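Local coordinates for serine-rich secreted cell wall anchored (LPXTG-motif ) protein (Lactobacillus reuteri ATCC 53608, PDB 5NXK) that probably serves as a bacterial surface adhesin, its beta-solenoid binding region thought to mediate attachment of this gut bacterium to its host, at residues I259-I265 with T288-D294. Numbering follows the deposited sequence.
Sequences IFTRGNI and TVANRID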
loop_
_atom_site.group_PDB
_atom_site.type_symbol
_atom_site.label_atom_id
_atom_site.label_comp_id
_atom_site.label_asym_id
_atom_site.label_seq_id
_atom_site.Cartn_x
_atom_site.Cartn_y
_atom_site.Cartn_z
ATOM N N ILE A 259 13.462 -16.089 12.638
ATOM C CA ILE A 259 13.381 -15.656 11.245
ATOM C C ILE A 259 14.759 -15.325 10.683
ATOM O O ILE A 259 15.462 -14.448 11.188
ATOM C CB ILE A 259 12.461 -14.428 11.090
ATOM C CG1 ILE A 259 11.033 -14.779 11.521
ATOM C CG2 ILE A 259 12.494 -13.912 9.655
ATOM C CD1 ILE A 259 10.062 -13.586 11.537
ATOM N N PHE A 260 15.146 -16.074 9.659
ATOM C CA PHE A 260 16.426 -15.908 8.984
ATOM C C PHE A 260 16.141 -15.456 7.562
ATOM O O PHE A 260 15.650 -16.233 6.741
ATOM C CB PHE A 260 17.224 -17.202 9.018
ATOM C CG PHE A 260 17.488 -17.697 10.408
ATOM C CD1 PHE A 260 16.562 -18.495 11.060
ATOM C CD2 PHE A 260 18.649 -17.339 11.074
ATOM C CE1 PHE A 260 16.792 -18.937 12.351
ATOM C CE2 PHE A 260 18.892 -17.776 12.365
ATOM C CZ PHE A 260 17.963 -18.578 13.004
ATOM N N THR A 261 16.356 -14.169 7.305
ATOM C CA THR A 261 15.885 -13.567 6.070
ATOM C C THR A 261 16.976 -12.772 5.344
ATOM O O THR A 261 18.145 -12.793 5.730
ATOM C CB THR A 261 14.648 -12.689 6.351
ATOM O OG1 THR A 261 13.995 -12.352 5.125
ATOM C CG2 THR A 261 15.016 -11.437 7.165
ATOM N N ARG A 262 16.593 -12.131 4.247
ATOM C CA ARG A 262 17.544 -11.400 3.408
ATOM C C ARG A 262 17.037 -9.977 3.198
ATOM O O ARG A 262 15.829 -9.748 3.213
ATOM C CB ARG A 262 17.666 -12.097 2.054
ATOM C CG ARG A 262 18.092 -13.561 2.139
ATOM C CD ARG A 262 18.022 -14.195 0.758
ATOM N NE ARG A 262 18.212 -15.649 0.771
ATOM C CZ ARG A 262 17.426 -16.542 1.376
ATOM N NH1 ARG A 262 16.340 -16.167 2.061
ATOM N NH2 ARG A 262 17.742 -17.831 1.291
ATOM N N GLY A 263 17.946 -9.036 2.957
ATOM C CA GLY A 263 17.563 -7.681 2.603
ATOM C C GLY A 263 18.441 -7.210 1.457
ATOM O O GLY A 263 19.629 -7.506 1.407
ATOM N N ASN A 264 17.843 -6.493 0.517
ATOM C CA ASN A 264 18.584 -5.955 -0.603
ATOM C C ASN A 264 17.989 -4.590 -0.958
ATOM O O ASN A 264 16.794 -4.462 -1.290
ATOM C CB ASN A 264 18.553 -6.906 -1.815
ATOM C CG ASN A 264 19.481 -8.117 -1.643
ATOM O OD1 ASN A 264 19.070 -9.158 -1.105
ATOM N ND2 ASN A 264 20.735 -7.989 -2.091
ATOM N N ILE A 265 18.838 -3.575 -0.888
ATOM C CA ILE A 265 18.462 -2.235 -1.277
ATOM C C ILE A 265 19.361 -1.818 -2.446
ATOM O O ILE A 265 20.586 -1.911 -2.373
ATOM C CB ILE A 265 18.580 -1.273 -0.103
ATOM C CG1 ILE A 265 17.678 -1.756 1.050
ATOM C CG2 ILE A 265 18.246 0.166 -0.532
ATOM C CD1 ILE A 265 17.780 -0.916 2.298
ATOM N N THR A 288 19.016 -11.240 12.365
ATOM C CA THR A 288 19.520 -12.217 11.405
ATOM C C THR A 288 18.981 -11.980 10.000
ATOM O O THR A 288 18.174 -12.761 9.479
ATOM C CB THR A 288 19.200 -13.656 11.847
ATOM O OG1 THR A 288 17.829 -13.731 12.257
ATOM C CG2 THR A 288 20.071 -14.036 13.023
ATOM N N VAL A 289 19.465 -10.890 9.403
ATOM C CA VAL A 289 19.178 -10.495 8.029
ATOM C C VAL A 289 20.511 -10.451 7.283
ATOM O O VAL A 289 21.434 -9.760 7.711
ATOM C CB VAL A 289 18.504 -9.089 7.956
ATOM C CG1 VAL A 289 18.095 -8.726 6.507
ATOM C CG2 VAL A 289 17.313 -9.003 8.884
ATOM N N ALA A 290 20.624 -11.176 6.174
ATOM C CA ALA A 290 21.786 -11.003 5.297
ATOM C C ALA A 290 21.440 -9.858 4.378
ATOM O O ALA A 290 20.530 -9.977 3.555
ATOM C CB ALA A 290 22.103 -12.279 4.498
ATOM N N ASN A 291 22.144 -8.740 4.534
ATOM C CA ASN A 291 21.740 -7.514 3.870
ATOM C C ASN A 291 22.801 -6.976 2.927
ATOM O O ASN A 291 23.995 -7.125 3.164
ATOM C CB ASN A 291 21.399 -6.443 4.906
ATOM C CG ASN A 291 20.533 -5.333 4.327
ATOM O OD1 ASN A 291 19.377 -5.557 3.996
ATOM N ND2 ASN A 291 21.088 -4.132 4.213
ATOM N N ARG A 292 22.352 -6.346 1.852
ATOM C CA ARG A 292 23.275 -5.681 0.957
ATOM C C ARG A 292 22.622 -4.420 0.429
ATOM O O ARG A 292 21.467 -4.443 -0.013
ATOM C CB ARG A 292 23.700 -6.592 -0.190
ATOM C CG ARG A 292 24.558 -5.884 -1.226
ATOM C CD ARG A 292 25.028 -6.840 -2.323
ATOM N NE ARG A 292 25.717 -6.126 -3.396
ATOM C CZ ARG A 292 26.801 -6.563 -4.031
ATOM N NH1 ARG A 292 27.327 -7.741 -3.732
ATOM N NH2 ARG A 292 27.334 -5.836 -5.005
ATOM N N ILE A 293 23.360 -3.315 0.492
ATOM C CA ILE A 293 22.869 -2.045 -0.031
ATOM C C ILE A 293 23.832 -1.567 -1.121
ATOM O O ILE A 293 25.029 -1.401 -0.877
ATOM C CB ILE A 293 22.745 -0.969 1.069
ATOM C CG1 ILE A 293 21.932 -1.494 2.253
ATOM C CG2 ILE A 293 22.084 0.286 0.506
ATOM C CD1 ILE A 293 21.914 -0.544 3.446
ATOM N N ASP A 294 23.306 -1.372 -2.322
ATOM C CA ASP A 294 24.106 -0.898 -3.448
ATOM C C ASP A 294 23.747 0.540 -3.765
ATOM O O ASP A 294 22.605 0.837 -4.101
ATOM C CB ASP A 294 23.894 -1.777 -4.687
ATOM C CG ASP A 294 24.528 -3.158 -4.547
ATOM O OD1 ASP A 294 25.734 -3.245 -4.239
ATOM O OD2 ASP A 294 23.806 -4.160 -4.705
HETATM O O HOH W 1 20.967 -10.260 0.479
HETATM O O HOH W 2 21.236 -5.320 -3.097
#
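The Phe260 ring meets Thr288 obliquely, CD2 lying 3.8 Å from Thr288 CB. Asn264 ND2 comes to 3.8 Å from Arg292 CB; the amide and guanidinium planes are 22° apart, but the guanidinium itself leads away. At its edge sits the Asp294 carboxylate, held side-on through NE and NH2, with Arg292 NE to Asp294 OD1 at 3.0 Å; the extended Arg292 chain suits this reach two residues along the same strand. A water accepts from Asn264 ND2 and donates to Arg292 O and Asp294 OD2, so the amide joins the charged pair across the strands.

Thr288 OG1, placed between its backbone N and carbonyl carbon (chi1 47°), donates to Ile259 O at 2.7 Å. Beyond it, strands 261-265 and 289-294 run parallel, 14° apart; six backbone bonds join the segments, the first from Thr261 N to Thr288 O. Inward, branched Ile265 and Ile293 lie side by side (CB to CG2, 3.9 Å) against Phe283, and Thr261 CG2 meets Val289 CG2 while Thr261 OG1 bonds to Gly227 O. Val289 CG1 lies 3.6 Å from Gly263 N, over a backbone without side chain.

Adjacent beta-solenoid coils thus stack through directional backbone bonds, with mainly apolar contacts on the Ile265 face and mostly polar or charged groups on that of Asn264.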